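Long-range contacts in Exo-arabinanase (PDB 3A72), which hydrolyses alpha-1,5-linked L-arabinan as an exo-acting glycosyl hydrolase and is captured here with bound arabinobiose: residues Asp72-Tyr77 against Val117-Gln122; Ala172-Thr177 against Asp195-Thr200; Tyr201-Gly206 against Tyr224-Gly229; Pro307-His312 against Ser347-Lys352; Arg316-Leu321 against Leu329-Ala334. All blocks are in the same frame, centred on the assembly; numbering follows the deposited sequence.

Contact 1: Asp72-Tyr77 against Val117-Gln122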
# COMPACT_ATOMS: atom_id res chain seq x y z
N ASP A 72 0.17 -2.27 19.72
CA ASP A 72 0.48 -3.69 19.62
C ASP A 72 0.06 -4.41 20.89
O ASP A 72 0.86 -4.75 21.77
CB ASP A 72 1.96 -3.90 19.36
CG ASP A 72 2.28 -5.37 19.04
OD1 ASP A 72 1.37 -6.23 19.12
OD2 ASP A 72 3.47 -5.62 18.72
N THR A 73 -1.26 -4.63 21.01
CA THR A 73 -1.82 -5.32 22.14
C THR A 73 -1.60 -6.83 22.08
O THR A 73 -1.72 -7.51 23.10
CB THR A 73 -3.34 -5.05 22.25
OG1 THR A 73 -3.95 -5.51 21.06
CG2 THR A 73 -3.59 -3.57 22.48
N VAL A 74 -1.28 -7.37 20.89
CA VAL A 74 -1.15 -8.82 20.76
C VAL A 74 0.27 -9.27 21.17
O VAL A 74 0.37 -10.30 21.92
CB VAL A 74 -1.55 -9.27 19.37
CG1 VAL A 74 -0.77 -8.64 18.25
CG2 VAL A 74 -1.48 -10.80 19.35
N ASN A 75 1.32 -8.60 20.73
CA ASN A 75 2.67 -9.00 21.04
C ASN A 75 3.42 -8.07 21.97
O ASN A 75 4.39 -8.47 22.61
CB ASN A 75 3.50 -9.09 19.76
CG ASN A 75 3.02 -10.16 18.80
OD1 ASN A 75 2.53 -11.23 19.20
ND2 ASN A 75 3.19 -9.89 17.51
N GLY A 76 3.07 -6.80 22.00
CA GLY A 76 3.79 -5.82 22.75
C GLY A 76 5.11 -5.40 22.13
O GLY A 76 5.89 -4.73 22.79
N TYR A 77 5.37 -5.78 20.91
CA TYR A 77 6.62 -5.49 20.20
C TYR A 77 6.63 -4.07 19.66
O TYR A 77 7.68 -3.37 19.67
CB TYR A 77 6.87 -6.44 19.05
CG TYR A 77 6.92 -7.92 19.36
CD1 TYR A 77 7.14 -8.41 20.64
CD2 TYR A 77 6.70 -8.86 18.36
CE1 TYR A 77 7.16 -9.77 20.88
CE2 TYR A 77 6.71 -10.20 18.58
CZ TYR A 77 6.93 -10.66 19.83
OH TYR A 77 6.92 -12.04 20.03
N VAL A 117 -0.27 -8.56 11.38
CA VAL A 117 -1.45 -8.71 12.24
C VAL A 117 -2.59 -7.87 11.69
O VAL A 117 -2.39 -6.90 10.95
CB VAL A 117 -1.11 -8.35 13.68
CG1 VAL A 117 -0.12 -9.35 14.28
CG2 VAL A 117 -0.65 -6.91 13.85
N LEU A 118 -3.80 -8.26 12.06
CA LEU A 118 -5.04 -7.66 11.63
C LEU A 118 -5.82 -7.15 12.85
O LEU A 118 -6.13 -7.94 13.75
CB LEU A 118 -5.90 -8.67 10.82
CG LEU A 118 -7.13 -8.07 10.16
CD1 LEU A 118 -6.77 -7.14 9.05
CD2 LEU A 118 -8.04 -9.20 9.69
N TYR A 119 -6.15 -5.87 12.84
CA TYR A 119 -6.98 -5.17 13.81
C TYR A 119 -8.25 -4.69 13.11
O TYR A 119 -8.28 -4.40 11.92
CB TYR A 119 -6.22 -3.95 14.40
CG TYR A 119 -5.29 -4.39 15.52
CD1 TYR A 119 -5.63 -4.20 16.84
CD2 TYR A 119 -4.08 -5.04 15.28
CE1 TYR A 119 -4.82 -4.59 17.87
CE2 TYR A 119 -3.26 -5.48 16.28
CZ TYR A 119 -3.63 -5.26 17.59
OH TYR A 119 -2.79 -5.76 18.58
N ALA A 120 -9.34 -4.58 13.89
CA ALA A 120 -10.62 -4.12 13.37
C ALA A 120 -11.21 -3.06 14.28
O ALA A 120 -11.10 -3.10 15.52
CB ALA A 120 -11.60 -5.26 13.25
N SER A 121 -11.91 -2.13 13.65
CA SER A 121 -12.68 -1.11 14.31
C SER A 121 -14.11 -1.12 13.79
O SER A 121 -14.33 -1.17 12.55
CB SER A 121 -12.09 0.29 14.00
OG SER A 121 -12.94 1.32 14.47
N GLN A 122 -15.08 -1.09 14.70
CA GLN A 122 -16.47 -1.07 14.35
C GLN A 122 -17.05 0.32 14.44
O GLN A 122 -18.27 0.47 14.16
CB GLN A 122 -17.25 -2.02 15.25
CG GLN A 122 -16.71 -3.41 15.31
CD GLN A 122 -16.63 -4.12 14.00
OE1 GLN A 122 -17.30 -3.87 12.96
NE2 GLN A 122 -15.78 -5.13 14.04

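Contact 2: Ala172-Thr177 against Asp195-Thr200. With AHR (alpha-L-arabinofuranose), chain B.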
# COMPACT_ATOMS: atom_id res chain seq x y z
N ALA A 172 15.32 -20.77 0.47
CA ALA A 172 16.23 -21.68 -0.24
C ALA A 172 16.14 -21.49 -1.74
O ALA A 172 17.07 -21.90 -2.44
CB ALA A 172 15.90 -23.11 0.09
N THR A 173 15.06 -20.88 -2.26
CA THR A 173 14.86 -20.85 -3.63
C THR A 173 14.78 -19.44 -4.23
O THR A 173 15.16 -19.25 -5.39
CB THR A 173 13.53 -21.59 -3.87
OG1 THR A 173 13.63 -22.89 -3.24
CG2 THR A 173 13.34 -21.71 -5.37
N TYR A 174 14.31 -18.48 -3.48
CA TYR A 174 14.06 -17.12 -3.97
C TYR A 174 14.62 -16.11 -2.99
O TYR A 174 14.53 -16.29 -1.79
CB TYR A 174 12.55 -16.88 -4.09
CG TYR A 174 11.84 -17.92 -4.92
CD1 TYR A 174 11.94 -17.95 -6.28
CD2 TYR A 174 11.04 -18.88 -4.29
CE1 TYR A 174 11.31 -18.88 -7.09
CE2 TYR A 174 10.39 -19.84 -5.08
CZ TYR A 174 10.53 -19.82 -6.46
OH TYR A 174 9.87 -20.81 -7.18
N GLY A 175 15.15 -14.98 -3.48
CA GLY A 175 15.45 -13.88 -2.61
C GLY A 175 14.20 -13.35 -1.94
O GLY A 175 14.18 -13.07 -0.73
N GLN A 176 13.15 -13.11 -2.74
CA GLN A 176 11.84 -12.69 -2.26
C GLN A 176 10.81 -13.14 -3.29
O GLN A 176 11.11 -13.18 -4.48
CB GLN A 176 11.78 -11.20 -1.98
CG GLN A 176 10.50 -10.73 -1.29
CD GLN A 176 10.57 -9.27 -0.92
OE1 GLN A 176 10.26 -8.39 -1.83
NE2 GLN A 176 10.91 -8.95 0.24
N THR A 177 9.59 -13.39 -2.83
CA THR A 177 8.42 -13.61 -3.67
C THR A 177 7.32 -12.70 -3.23
O THR A 177 7.41 -12.01 -2.20
CB THR A 177 7.94 -15.08 -3.61
OG1 THR A 177 7.40 -15.29 -2.32
CG2 THR A 177 9.09 -16.03 -3.94
N ASP A 195 2.24 -16.02 -5.72
CA ASP A 195 1.72 -15.22 -6.83
C ASP A 195 2.81 -14.84 -7.84
O ASP A 195 2.59 -14.98 -9.04
CB ASP A 195 1.04 -13.97 -6.25
CG ASP A 195 -0.26 -14.26 -5.61
OD1 ASP A 195 -0.94 -15.25 -5.98
OD2 ASP A 195 -0.66 -13.45 -4.71
N VAL A 196 3.92 -14.31 -7.33
CA VAL A 196 4.98 -13.85 -8.20
C VAL A 196 6.30 -14.46 -7.71
O VAL A 196 6.76 -14.14 -6.59
CB VAL A 196 5.07 -12.32 -8.29
CG1 VAL A 196 6.26 -11.93 -9.17
CG2 VAL A 196 3.78 -11.73 -8.82
N THR A 197 6.87 -15.34 -8.52
CA THR A 197 8.17 -15.94 -8.30
C THR A 197 8.96 -15.88 -9.59
O THR A 197 8.37 -15.93 -10.68
CB THR A 197 8.08 -17.40 -7.83
OG1 THR A 197 7.67 -18.21 -8.89
CG2 THR A 197 7.09 -17.60 -6.68
N TYR A 198 10.27 -15.81 -9.46
CA TYR A 198 11.20 -15.79 -10.63
C TYR A 198 12.31 -16.79 -10.40
O TYR A 198 12.74 -17.05 -9.27
CB TYR A 198 11.75 -14.35 -10.86
CG TYR A 198 10.70 -13.43 -11.40
CD1 TYR A 198 10.30 -13.53 -12.73
CD2 TYR A 198 10.06 -12.47 -10.64
CE1 TYR A 198 9.31 -12.73 -13.25
CE2 TYR A 198 9.09 -11.67 -11.15
CZ TYR A 198 8.73 -11.78 -12.46
OH TYR A 198 7.74 -10.96 -12.95
N PRO A 199 12.84 -17.33 -11.51
CA PRO A 199 13.85 -18.38 -11.41
C PRO A 199 15.26 -17.95 -11.18
O PRO A 199 16.13 -18.80 -11.12
CB PRO A 199 13.71 -19.07 -12.77
CG PRO A 199 13.29 -17.96 -13.70
CD PRO A 199 12.34 -17.14 -12.89
N THR A 200 15.54 -16.64 -11.06
CA THR A 200 16.84 -16.16 -10.67
C THR A 200 16.83 -15.80 -9.21
O THR A 200 15.99 -14.99 -8.79
CB THR A 200 17.21 -14.94 -11.49
OG1 THR A 200 17.07 -15.23 -12.88
CG2 THR A 200 18.64 -14.49 -11.22
O5 AHR B . 12.35 -2.79 3.38
C5 AHR B . 11.54 -3.93 2.95
C4 AHR B . 11.76 -4.14 1.48
O4 AHR B . 11.16 -3.04 0.78
C3 AHR B . 11.07 -5.39 0.94
O3 AHR B . 11.96 -6.51 1.05
C2 AHR B . 10.79 -5.00 -0.53
O2 AHR B . 9.60 -5.59 -1.05
C1 AHR B . 10.74 -3.47 -0.52
O1 AHR B . 11.72 -2.92 -1.44
O HOH W 1 14.85 -18.47 -8.10
O HOH W 2 14.01 -14.87 -6.63
O HOH W 3 11.25 -14.51 -7.04

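Contact 3: Tyr201-Gly206 against Tyr224-Gly229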
# COMPACT_ATOMS: atom_id res chain seq x y z
N TYR A 201 17.72 -16.40 -8.40
CA TYR A 201 17.67 -16.21 -6.96
C TYR A 201 17.68 -14.76 -6.51
O TYR A 201 16.97 -14.36 -5.59
CB TYR A 201 18.83 -17.01 -6.32
CG TYR A 201 18.85 -16.81 -4.79
CD1 TYR A 201 17.96 -17.53 -4.00
CD2 TYR A 201 19.72 -15.87 -4.21
CE1 TYR A 201 17.97 -17.32 -2.62
CE2 TYR A 201 19.70 -15.68 -2.84
CZ TYR A 201 18.84 -16.40 -2.06
OH TYR A 201 18.82 -16.20 -0.68
N THR A 202 18.52 -13.95 -7.15
CA THR A 202 18.68 -12.57 -6.77
C THR A 202 17.50 -11.68 -7.17
O THR A 202 17.49 -10.51 -6.75
CB THR A 202 19.99 -11.97 -7.31
OG1 THR A 202 20.01 -12.16 -8.72
CG2 THR A 202 21.22 -12.63 -6.67
N ASP A 203 16.54 -12.19 -7.91
CA ASP A 203 15.31 -11.41 -8.17
C ASP A 203 14.54 -11.23 -6.85
O ASP A 203 14.36 -12.16 -6.06
CB ASP A 203 14.45 -12.07 -9.20
CG ASP A 203 14.96 -11.98 -10.62
OD1 ASP A 203 16.06 -11.44 -10.84
OD2 ASP A 203 14.20 -12.46 -11.53
N ARG A 204 14.03 -10.01 -6.68
CA ARG A 204 13.24 -9.63 -5.51
C ARG A 204 12.04 -8.81 -5.99
O ARG A 204 11.97 -7.58 -5.83
CB ARG A 204 14.09 -8.84 -4.46
CG ARG A 204 15.19 -9.69 -3.87
CD ARG A 204 16.14 -8.85 -2.96
NE ARG A 204 15.40 -8.25 -1.88
CZ ARG A 204 15.02 -8.83 -0.78
NH1 ARG A 204 15.47 -10.03 -0.44
NH2 ARG A 204 14.21 -8.18 0.02
N PRO A 205 11.03 -9.47 -6.57
CA PRO A 205 9.75 -8.79 -6.77
C PRO A 205 9.19 -8.44 -5.40
O PRO A 205 9.34 -9.22 -4.43
CB PRO A 205 8.93 -9.85 -7.50
CG PRO A 205 9.44 -11.16 -6.95
CD PRO A 205 10.94 -10.93 -6.87
N GLY A 206 8.52 -7.30 -5.28
CA GLY A 206 7.98 -6.86 -4.00
C GLY A 206 6.91 -5.81 -4.16
O GLY A 206 6.73 -5.17 -5.20
N TYR A 224 9.81 -4.86 -9.53
CA TYR A 224 10.50 -6.10 -9.91
C TYR A 224 12.01 -5.83 -9.71
O TYR A 224 12.68 -5.39 -10.63
CB TYR A 224 10.10 -6.55 -11.31
CG TYR A 224 10.74 -7.82 -11.78
CD1 TYR A 224 11.60 -8.61 -11.04
CD2 TYR A 224 10.50 -8.28 -13.05
CE1 TYR A 224 12.17 -9.75 -11.48
CE2 TYR A 224 11.14 -9.42 -13.56
CZ TYR A 224 11.96 -10.15 -12.75
OH TYR A 224 12.59 -11.23 -13.29
N GLY A 225 12.52 -6.16 -8.52
CA GLY A 225 13.96 -6.06 -8.29
C GLY A 225 14.67 -7.16 -9.05
O GLY A 225 14.37 -8.36 -8.92
N SER A 226 15.68 -6.79 -9.86
CA SER A 226 16.48 -7.74 -10.59
C SER A 226 17.72 -7.04 -11.10
O SER A 226 17.74 -5.82 -11.34
CB SER A 226 15.69 -8.31 -11.77
OG SER A 226 16.38 -9.34 -12.48
N PHE A 227 18.76 -7.86 -11.38
CA PHE A 227 19.87 -7.44 -12.22
C PHE A 227 19.51 -7.48 -13.69
O PHE A 227 20.22 -6.87 -14.54
CB PHE A 227 21.13 -8.32 -12.02
CG PHE A 227 21.77 -8.11 -10.64
CD1 PHE A 227 22.54 -6.95 -10.39
CD2 PHE A 227 21.64 -9.04 -9.60
CE1 PHE A 227 23.14 -6.72 -9.16
CE2 PHE A 227 22.26 -8.82 -8.40
CZ PHE A 227 23.02 -7.69 -8.17
N PHE A 228 18.48 -8.22 -14.09
CA PHE A 228 18.14 -8.46 -15.49
C PHE A 228 19.36 -8.87 -16.28
O PHE A 228 19.60 -8.47 -17.40
CB PHE A 228 17.48 -7.17 -16.10
CG PHE A 228 16.17 -6.86 -15.41
CD1 PHE A 228 15.05 -7.64 -15.64
CD2 PHE A 228 16.10 -5.80 -14.51
CE1 PHE A 228 13.85 -7.38 -14.98
CE2 PHE A 228 14.92 -5.59 -13.87
CZ PHE A 228 13.78 -6.34 -14.07
N GLY A 229 20.21 -9.70 -15.67
CA GLY A 229 21.37 -10.23 -16.34
C GLY A 229 22.55 -9.28 -16.47
O GLY A 229 23.56 -9.62 -17.15
O HOH W 4 18.63 -10.73 -10.56

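Contact 4: Pro307-His312 against Ser347-Lys352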
# COMPACT_ATOMS: atom_id res chain seq x y z
N PRO A 307 2.31 15.87 -14.70
CA PRO A 307 2.81 16.53 -13.51
C PRO A 307 2.00 16.18 -12.29
O PRO A 307 0.83 15.78 -12.34
CB PRO A 307 2.66 18.04 -13.84
CG PRO A 307 2.53 18.11 -15.31
CD PRO A 307 1.87 16.85 -15.75
N CYS A 308 2.60 16.40 -11.13
CA CYS A 308 1.92 16.20 -9.85
C CYS A 308 2.50 17.19 -8.85
O CYS A 308 3.70 17.34 -8.75
CB CYS A 308 2.14 14.76 -9.41
SG CYS A 308 1.45 14.37 -7.77
N PRO A 309 1.64 17.88 -8.07
CA PRO A 309 2.15 18.88 -7.12
C PRO A 309 2.64 18.31 -5.81
O PRO A 309 3.23 19.06 -5.01
CB PRO A 309 0.93 19.74 -6.83
CG PRO A 309 -0.23 18.81 -7.01
CD PRO A 309 0.15 17.89 -8.15
N GLU A 310 2.44 17.02 -5.52
CA GLU A 310 2.94 16.37 -4.32
C GLU A 310 4.35 15.86 -4.54
O GLU A 310 4.65 15.32 -5.60
CB GLU A 310 2.04 15.22 -3.96
CG GLU A 310 2.41 14.48 -2.70
CD GLU A 310 2.23 15.27 -1.44
OE1 GLU A 310 1.56 16.29 -1.34
OE2 GLU A 310 2.85 14.73 -0.44
N GLU A 311 5.20 16.04 -3.55
CA GLU A 311 6.57 15.54 -3.64
C GLU A 311 6.60 14.04 -3.85
O GLU A 311 5.68 13.31 -3.50
CB GLU A 311 7.30 15.90 -2.35
CG GLU A 311 6.79 15.20 -1.11
CD GLU A 311 7.50 15.64 0.19
OE1 GLU A 311 8.03 16.79 0.25
OE2 GLU A 311 7.52 14.84 1.14
N HIS A 312 7.71 13.58 -4.42
CA HIS A 312 7.97 12.16 -4.48
C HIS A 312 8.19 11.60 -3.07
O HIS A 312 8.66 12.29 -2.18
CB HIS A 312 9.16 11.82 -5.37
CG HIS A 312 10.46 11.89 -4.73
ND1 HIS A 312 11.14 13.00 -4.45
CD2 HIS A 312 11.20 10.85 -4.22
CE1 HIS A 312 12.29 12.71 -3.84
NE2 HIS A 312 12.35 11.39 -3.71
N SER A 347 -1.77 16.04 -1.23
CA SER A 347 -2.34 16.92 -2.26
C SER A 347 -3.60 16.26 -2.81
O SER A 347 -3.73 15.05 -2.77
CB SER A 347 -1.33 17.18 -3.36
OG SER A 347 -0.15 17.80 -2.88
N VAL A 348 -4.49 17.10 -3.35
CA VAL A 348 -5.68 16.64 -4.04
C VAL A 348 -5.68 17.27 -5.41
O VAL A 348 -5.53 18.49 -5.54
CB VAL A 348 -6.96 17.00 -3.25
CG1 VAL A 348 -8.20 16.53 -4.01
CG2 VAL A 348 -6.95 16.35 -1.88
N MET A 349 -5.83 16.45 -6.44
CA MET A 349 -5.87 16.87 -7.80
C MET A 349 -7.25 16.69 -8.38
O MET A 349 -7.95 15.73 -8.11
CB MET A 349 -4.85 16.03 -8.65
CG MET A 349 -3.43 16.08 -8.09
SD MET A 349 -2.30 15.01 -8.97
CE MET A 349 -2.10 15.88 -10.52
N ASP A 350 -7.64 17.65 -9.26
CA ASP A 350 -8.94 17.64 -9.94
C ASP A 350 -8.79 16.91 -11.25
O ASP A 350 -8.25 17.47 -12.21
CB ASP A 350 -9.45 19.06 -10.14
CG ASP A 350 -10.82 19.10 -10.78
OD1 ASP A 350 -11.37 18.04 -11.14
OD2 ASP A 350 -11.40 20.25 -10.85
N LEU A 351 -9.22 15.66 -11.29
CA LEU A 351 -9.08 14.80 -12.47
C LEU A 351 -9.90 15.29 -13.65
O LEU A 351 -9.59 14.93 -14.81
CB LEU A 351 -9.39 13.35 -12.14
CG LEU A 351 -8.48 12.75 -11.03
CD1 LEU A 351 -9.00 11.35 -10.66
CD2 LEU A 351 -7.04 12.77 -11.42
N LYS A 352 -10.92 16.11 -13.41
CA LYS A 352 -11.66 16.74 -14.51
C LYS A 352 -10.70 17.60 -15.34
O LYS A 352 -10.88 17.70 -16.58
CB LYS A 352 -12.85 17.54 -14.00
CG LYS A 352 -13.78 18.05 -15.11
CD LYS A 352 -15.03 18.70 -14.49
CE LYS A 352 -15.97 19.39 -15.48
NZ LYS A 352 -17.38 19.46 -14.94

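Contact 5: Arg316-Leu321 against Leu329-Ala334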
# COMPACT_ATOMS: atom_id res chain seq x y z
N ARG A 316 4.49 6.19 -2.03
CA ARG A 316 3.51 7.26 -2.06
C ARG A 316 2.16 6.70 -2.43
O ARG A 316 2.03 5.94 -3.38
CB ARG A 316 3.99 8.35 -3.04
CG ARG A 316 3.17 9.61 -3.02
CD ARG A 316 3.76 10.70 -3.89
NE ARG A 316 3.68 10.31 -5.29
CZ ARG A 316 3.98 11.10 -6.30
NH1 ARG A 316 4.32 12.37 -6.10
NH2 ARG A 316 3.93 10.66 -7.57
N ALA A 317 1.14 7.08 -1.65
CA ALA A 317 -0.18 6.45 -1.71
C ALA A 317 -1.14 7.31 -2.48
O ALA A 317 -1.19 8.54 -2.37
CB ALA A 317 -0.71 6.21 -0.31
N LEU A 318 -1.96 6.67 -3.32
CA LEU A 318 -2.97 7.32 -4.14
C LEU A 318 -4.36 6.86 -3.70
O LEU A 318 -4.55 5.69 -3.32
CB LEU A 318 -2.81 6.94 -5.61
CG LEU A 318 -1.46 7.22 -6.26
CD1 LEU A 318 -1.46 6.76 -7.70
CD2 LEU A 318 -1.12 8.70 -6.15
N ARG A 319 -5.35 7.72 -3.86
CA ARG A 319 -6.74 7.33 -3.64
C ARG A 319 -7.65 8.19 -4.52
O ARG A 319 -7.60 9.41 -4.47
CB ARG A 319 -7.16 7.42 -2.21
CG ARG A 319 -8.56 6.92 -1.98
CD ARG A 319 -8.90 6.65 -0.53
NE ARG A 319 -8.10 5.54 -0.02
CZ ARG A 319 -8.33 4.24 -0.29
NH1 ARG A 319 -9.34 3.87 -1.03
NH2 ARG A 319 -7.50 3.36 0.20
N VAL A 320 -8.51 7.52 -5.28
CA VAL A 320 -9.57 8.21 -6.02
C VAL A 320 -10.73 8.38 -5.04
O VAL A 320 -11.34 7.36 -4.60
CB VAL A 320 -9.99 7.43 -7.26
CG1 VAL A 320 -11.19 8.10 -7.94
CG2 VAL A 320 -8.81 7.32 -8.24
N LEU A 321 -11.03 9.60 -4.67
CA LEU A 321 -12.16 9.83 -3.79
C LEU A 321 -13.46 9.58 -4.52
O LEU A 321 -13.55 9.68 -5.74
CB LEU A 321 -12.11 11.27 -3.26
CG LEU A 321 -10.84 11.62 -2.47
CD1 LEU A 321 -11.00 13.04 -1.94
CD2 LEU A 321 -10.52 10.64 -1.39
N LEU A 329 -8.33 13.11 -6.87
CA LEU A 329 -7.28 12.19 -6.52
C LEU A 329 -6.45 12.69 -5.32
O LEU A 329 -5.87 13.79 -5.40
CB LEU A 329 -6.33 12.04 -7.70
CG LEU A 329 -5.14 11.08 -7.50
CD1 LEU A 329 -5.59 9.63 -7.42
CD2 LEU A 329 -4.11 11.29 -8.59
N VAL A 330 -6.35 11.91 -4.27
CA VAL A 330 -5.42 12.10 -3.16
C VAL A 330 -4.08 11.52 -3.54
O VAL A 330 -3.99 10.38 -4.02
CB VAL A 330 -5.98 11.41 -1.93
CG1 VAL A 330 -4.93 11.09 -0.88
CG2 VAL A 330 -7.10 12.24 -1.30
N VAL A 331 -3.02 12.30 -3.27
CA VAL A 331 -1.64 11.89 -3.44
C VAL A 331 -0.95 12.18 -2.10
O VAL A 331 -0.83 13.34 -1.71
CB VAL A 331 -0.93 12.60 -4.61
CG1 VAL A 331 0.42 11.97 -4.83
CG2 VAL A 331 -1.79 12.60 -5.85
N ASN A 332 -0.54 11.14 -1.38
CA ASN A 332 -0.17 11.24 0.04
C ASN A 332 1.21 10.68 0.25
O ASN A 332 1.42 9.46 -0.00
CB ASN A 332 -1.22 10.46 0.82
CG ASN A 332 -1.02 10.19 2.27
OD1 ASN A 332 -0.26 10.90 3.04
ND2 ASN A 332 -1.60 9.20 2.76
N SER A 333 2.16 11.49 0.67
CA SER A 333 3.51 11.06 0.98
C SER A 333 3.76 11.08 2.49
O SER A 333 3.21 11.92 3.22
CB SER A 333 4.55 12.00 0.30
OG SER A 333 5.86 11.51 0.56
N ALA A 334 4.67 10.21 2.94
CA ALA A 334 5.20 10.25 4.30
C ALA A 334 6.70 10.38 4.32
O ALA A 334 7.33 10.18 5.37
CB ALA A 334 4.74 9.06 5.15

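Contact 1: Asp72-Tyr77 against Val117-Gln122
Tyr119, on the third strand of one blade of a six-bladed beta-propeller, reaches with its phenol into the loop Asp72-Tyr77 that leads from the preceding blade into this one. Its CB already points toward the loop, and chi1 (-82°) sets CG anti to the carbonyl carbon, beside the backbone N. Further out, the two ring edges have different neighbours. CE2 passes Val117 CG2, which lies in the ring plane, while on the other edge CE1 is 3.4 Å from Thr73 OG1. At the tip, OH and Thr73 OG1 share a hydrogen bond of 2.7 Å in which either may donate. Val74 CG1 stands obliquely to the ring, 3.5 Å from Tyr119 OH; Val74 and Val117 run past one another in opposite senses, their CG1 methyls touching at 4.1 Å. The loop holds its own shape through Asp72, whose OD2 pairs with Ser106 OG. Its OD1 accepts from Asn75 N at 2.9 Å, an Asx motif in which the donor comes 41° out of the carboxylate plane.

Contact 2: Ala172-Thr177 against Asp195-Thr200
Thr197 lies across one face of the Tyr174 ring, and Thr173 CG2 lies over the rim of the opposite face. The approach of Thr197 is oblique and off-centre: its CB stands 4.0 Å from the ring centroid, 30° off the normal, a CH-pi contact, and its CG2 hangs over the rim. At the ring edge, in plane, Tyr198 O comes within 3.2 Å of Tyr174 CE1. Thr177 and Thr197 run alongside each other in the same sense, with 3.7 Å between Thr177 CG2 and Thr197 CG2, while the hydroxyl of Thr177 is held by Glu194. These residues lie where the two outer strands of a four-stranded propeller blade, 177-183 and 193-196, meet their loops, and Asp195 and Val196 both face Met178 in a classic beta bulge. Gln176 starts away from Asp195-Thr200, and its extended chain brings the amide beside the bound arabinofuranose, a sugar hydrogen-bonded by Glu151 and Glu223. No direct hydrogen bond joins the two segments, but water does. One molecule donates 2.8 Å bonds to both Thr173 O and Tyr198 O; another donates to Gln176 O and accepts from Tyr198 N, each at 2.9 Å.

Contact 3: Tyr201-Gly206 against Tyr224-Gly229
The Tyr224 ring has Asp203 CB at its edge, in plane, and Phe228 CE1 over one face near the rim; Tyr198 stacks on it and Tyr238 meets it edge-to-face. Phe227 presents an edge to Thr202 OG1, which lies in its plane, 3.6 Å from CD2. The Asp203 carboxylate is turned 81° from the Tyr224 ring and takes a hydroxyl on each oxygen: Tyr224 OH donates to OD2 at 2.7 Å and Ser226 OG to OD1 at 2.7 Å, each from well above the carboxylate plane. Ser226 OG, anti to its backbone N (chi1 -175°) where it meets Asp203 OD1, also accepts from Phe228 N at 2.9 Å, forming an ST turn. In the backbone, Arg204 N reaches Gly225 O at 2.8 Å and 168°. The Arg204 side chain turns off toward the sugar pocket, where NH1 bonds to Asn144 OD1. This is the open end of the hairpin 204-212/218-225, away from its turn, the two inner strands of a propeller blade continued by strands 237-242 and 254-255.

Contact 4: Pro307-His312 against Ser347-Lys352
Ser347 donates from OG to Glu310 OE1 at 2.8 Å, using the anti lone pair of that oxygen. Glu310 starts with CG anti to its backbone N and bends at chi2 (68°), while its other oxygen, OE2, is hydrogen-bonded to Ser345 OG. Ser347 OG, besides donating to Glu310 OE1, accepts from Asn8 N; each partner of this buried pair is thus tied to a further strand residue. Val348 turns from the loop and packs on Leu6. Met349 faces the loop again, and its thioether makes the apolar contacts: SD lies 4.0 Å from Cys308 SG, and the methyl CE is 3.8 Å from Pro309 CD. The bend at chi3 (73°) places that methyl, which also comes close to a carbonyl, with 3.5 Å between Met349 CE and Pro307 O. Cys308 SG also receives a weak bond from Glu310 N, within the loop. At Asp350 the strand gives way to a helix: OD1 accepts from Lys352 N at 3.0 Å as an N-cap and makes a salt bridge with Arg327 NE. Strand 344-350 lies between 328-333 and the N-terminal strand 6-10, so the last sheet is built from both chain ends, the "Velcro" closure known from beta-propellers.

Contact 5: Arg316-Leu321 against Leu329-Ala334
Ala317 and Arg319 pair with Asn332 and Val330 across the two innermost strands of the blade that closes the propeller, antiparallel strands with their axes 4.6 Å apart at closest and 166° between their directions. Both are hydrogen-bonded pairs: Ala317 N reaches Asn332 O at 2.9 Å and 169°, and Asn332 N returns to Ala317 O. The non-hydrogen-bonded pairs carry apolar groups on one face. There Leu318 and Val331 extend together in one direction, CD2 to CG1 3.8 Å, and the Val320 and Leu329 side chains cross obliquely, CG2 to CD1 4.0 Å. As usual where propeller blades pack face to face, this side meets Val271 of the preceding blade, while the face of Ala317 and Asn332 meets strand 23-30 of the next; Arg319 reaches that strand with NE to Asn28 and a salt bridge to Glu29. Beyond the pairs, Leu321 CD2 touches Val330 CG2 at 3.8 Å, the side chains crossing at about a right angle. The Arg316 bend at chi3 (67°) places NE 3.7 Å from Val331 CG1, which sits over one face of the guanidinium, offset toward its rim; that group is fixed by Gly290 O, Glu311 O and Ser285 OG.

How the contacts relate
From the N terminus, contact 1 closes first, tying the loop between two blades to the third strand of the second. Contacts 2 and 3 follow in series, one in the outer part of a blade and the other in the inner hairpin of the next. Their centres are 9 Å apart; Gly175 N and Tyr201 O, 2.9 Å apart, form a probable hydrogen bond between them, and both border the sugar pocket, through Gln176 and Arg204. Contact 4 then closes a loop spanning the last blade, and contact 5 is nested inside it. These two share a sheet, with strands 328-333 and 344-350 as neighbours. Contacts 2 and 4 lie on opposite sides of the chain's centre. No pair crosses.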